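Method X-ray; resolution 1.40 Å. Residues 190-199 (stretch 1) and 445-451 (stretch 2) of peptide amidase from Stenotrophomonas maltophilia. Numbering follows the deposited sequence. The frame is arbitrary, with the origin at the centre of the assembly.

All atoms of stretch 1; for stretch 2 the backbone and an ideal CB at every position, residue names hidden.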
# COMPACT_ATOMS: atom_id res chain seq x y z
N ILE A 190 0.67 3.38 -1.82
CA ILE A 190 1.04 1.97 -1.76
C ILE A 190 2.14 1.72 -2.80
O ILE A 190 3.23 1.28 -2.46
CB ILE A 190 -0.14 1.01 -2.06
CG1 ILE A 190 -1.05 0.90 -0.84
CG2 ILE A 190 0.40 -0.39 -2.43
CD1 ILE A 190 -2.32 0.11 -1.09
N VAL A 191 1.86 2.03 -4.06
CA VAL A 191 2.84 1.75 -5.10
C VAL A 191 4.14 2.52 -5.04
O VAL A 191 5.19 1.97 -5.39
CB VAL A 191 2.21 1.89 -6.52
CG1 VAL A 191 1.08 0.88 -6.68
CG2 VAL A 191 1.70 3.30 -6.75
N CYS A 192 4.11 3.77 -4.58
CA CYS A 192 5.35 4.53 -4.51
C CYS A 192 6.30 3.98 -3.45
O CYS A 192 7.46 3.69 -3.76
CB CYS A 192 5.06 6.01 -4.25
SG CYS A 192 6.33 7.10 -4.93
N PRO A 193 5.84 3.84 -2.20
CA PRO A 193 6.80 3.30 -1.22
C PRO A 193 7.17 1.86 -1.53
O PRO A 193 8.27 1.41 -1.20
CB PRO A 193 6.08 3.48 0.12
CG PRO A 193 4.62 3.53 -0.25
CD PRO A 193 4.61 4.32 -1.54
N ALA A 194 6.28 1.11 -2.17
CA ALA A 194 6.62 -0.26 -2.51
C ALA A 194 7.80 -0.24 -3.50
O ALA A 194 8.79 -0.95 -3.31
CB ALA A 194 5.42 -0.97 -3.13
N ALA A 195 7.70 0.58 -4.54
CA ALA A 195 8.77 0.66 -5.53
C ALA A 195 10.07 1.19 -4.93
O ALA A 195 11.15 0.66 -5.20
CB ALA A 195 8.33 1.56 -6.69
N ILE A 196 9.95 2.23 -4.11
CA ILE A 196 11.09 2.88 -3.47
C ILE A 196 11.86 1.92 -2.55
O ILE A 196 13.08 2.06 -2.37
CB ILE A 196 10.60 4.13 -2.69
CG1 ILE A 196 10.25 5.24 -3.68
CG2 ILE A 196 11.65 4.59 -1.67
CD1 ILE A 196 11.44 5.90 -4.34
N ASN A 197 11.15 0.96 -1.98
CA ASN A 197 11.76 -0.01 -1.07
C ASN A 197 11.91 -1.42 -1.67
O ASN A 197 12.07 -2.40 -0.95
CB ASN A 197 10.98 -0.06 0.24
CG ASN A 197 11.07 1.25 1.01
OD1 ASN A 197 12.11 1.56 1.62
ND2 ASN A 197 10.00 2.04 0.99
N GLY A 198 11.83 -1.51 -3.00
CA GLY A 198 12.03 -2.78 -3.68
C GLY A 198 11.11 -3.94 -3.41
O GLY A 198 11.55 -5.10 -3.40
N VAL A 199 9.82 -3.66 -3.22
CA VAL A 199 8.85 -4.71 -2.98
C VAL A 199 7.63 -4.54 -3.87
O VAL A 199 7.51 -3.56 -4.61
CB VAL A 199 8.39 -4.74 -1.49
CG1 VAL A 199 9.57 -5.03 -0.58
CG2 VAL A 199 7.73 -3.43 -1.11
N UNK A 445 -7.21 -0.44 -10.56
CA UNK A 445 -6.08 -1.17 -9.98
C UNK A 445 -4.70 -0.87 -10.57
O UNK A 445 -4.55 -0.61 -11.77
CB UNK A 445 -6.35 -2.67 -10.12
N UNK A 446 -3.70 -0.89 -9.70
CA UNK A 446 -2.32 -0.66 -10.09
C UNK A 446 -1.46 -1.63 -9.27
O UNK A 446 -1.84 -2.02 -8.17
CB UNK A 446 -1.91 0.80 -9.87
N UNK A 447 -0.31 -2.00 -9.81
CA UNK A 447 0.56 -2.97 -9.16
C UNK A 447 2.00 -2.72 -9.58
O UNK A 447 2.29 -2.66 -10.78
CB UNK A 447 0.14 -4.40 -9.50
N UNK A 448 2.90 -2.58 -8.61
CA UNK A 448 4.30 -2.36 -8.93
C UNK A 448 5.12 -3.60 -8.58
O UNK A 448 4.89 -4.23 -7.55
CB UNK A 448 4.84 -1.13 -8.19
N UNK A 449 6.06 -3.94 -9.45
CA UNK A 449 6.95 -5.09 -9.28
C UNK A 449 8.39 -4.61 -9.43
O UNK A 449 8.70 -3.84 -10.33
CB UNK A 449 6.63 -6.19 -10.29
N UNK A 450 9.29 -5.07 -8.55
CA UNK A 450 10.70 -4.66 -8.65
C UNK A 450 11.28 -4.95 -10.03
O UNK A 450 11.08 -6.04 -10.57
CB UNK A 450 11.53 -5.37 -7.58
N UNK A 451 11.99 -3.99 -10.61
CA UNK A 451 12.58 -4.22 -11.93
C UNK A 451 14.08 -3.93 -11.98
O UNK A 451 14.69 -3.98 -13.04
CB UNK A 451 11.86 -3.36 -12.97

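Helix 191-196 and the strand that begins at position 446 run nearly parallel, their directions 9° apart and their axes 8.1 Å apart at closest approach. No direct hydrogen bond joins the two stretches; packing and one bridging water link them.

Position 445 lies beyond the reach of stretch 1. Its phi of -74° and psi of 144° would admit most residues, proline included. Pro-445 makes no contact here.

At 446 the CA-to-CB bond points toward the helix, and the ideal CB stands 4.4 Å from Val-191 CG1. With a methyl group so near, a small side chain such as serine, alanine or threonine would fit; of these, the extended angles suit beta-branched threonine best and alanine least, so the backbone does not single out serine. Ser-446 is found, in the p rotamer, its OG 3.6 Å from Val-191 CG1, a van der Waals contact.

Position 447 points away, as strand alternation requires, and stretch 1 sets little limit on it; an aliphatic residue is one possibility among many. It is Leu-447, whose CB, its nearest side-chain atom, is 6.1 Å from Val-191 CG1.

Position 448 turns back toward the helix. Its ideal CB lies 4.2 Å from Val-191 O, 4.7 Å from Ala-195 CB and 5.1 Å from Val-199 O. A compact branched side chain suits it: valine could supply methyl contacts, while threonine adds a hydroxyl. Thr-448, with chi1 near 180°, loses more surface to the other stretch than any neighbour in its strand. Its CG2 packs 3.6 Å from Ala-194 CB and 3.5 Å from Val-191 O, while OG1 lies 3.8 Å from Ala-195 CB. OG1 is also 2.9 Å from the oxygen of water 1, which donates a hydrogen bond to Val-199 O across another 2.9 Å, bridging the stretches.

Position 449 again points away, with nothing of stretch 1 near its ideal CB. Beta-branched residues suit such extended angles, and Val-449 is one, though stretch 1 does not demand it.

At 450 the CA-to-CB bond points sideways, and the ideal CB lies 4.2 Å from Gly-198 O and 5.0 Å from Val-199 N. A phi of -55° with psi 134° is compatible with proline, though a small or medium aliphatic residue is also plausible. Pro-450 lays its ring against the turn after the helix: CG is 3.4 Å from Gly-198 O and 3.9 Å from Val-199 N.

Position 451 is out of reach, so stretch 1 does not select its side chain; Met-451 occupies it.

Stretch 2 445-451: PSLTVPM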
# COMPACT_ATOMS: atom_id res chain seq x y z
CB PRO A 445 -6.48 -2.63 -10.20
CG PRO A 445 -7.18 -2.57 -11.53
CD PRO A 445 -8.05 -1.33 -11.39
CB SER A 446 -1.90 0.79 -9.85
OG SER A 446 -2.00 1.16 -8.49
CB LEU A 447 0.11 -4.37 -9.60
CG LEU A 447 0.59 -5.67 -8.94
CD1 LEU A 447 -0.18 -6.84 -9.55
CD2 LEU A 447 2.08 -5.85 -9.14
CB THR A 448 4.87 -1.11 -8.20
OG1 THR A 448 6.24 -0.91 -8.59
CG2 THR A 448 4.80 -1.28 -6.69
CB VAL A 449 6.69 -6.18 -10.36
CG1 VAL A 449 7.61 -7.38 -10.12
CG2 VAL A 449 5.24 -6.60 -10.34
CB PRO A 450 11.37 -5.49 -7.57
CG PRO A 450 10.31 -5.59 -6.52
CD PRO A 450 9.07 -5.89 -7.34
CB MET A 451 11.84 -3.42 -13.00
CG MET A 451 12.13 -1.94 -13.06
SD MET A 451 11.62 -1.30 -14.68
CE MET A 451 12.67 -2.19 -15.66
O HOH W 1 8.24 -2.38 -7.11
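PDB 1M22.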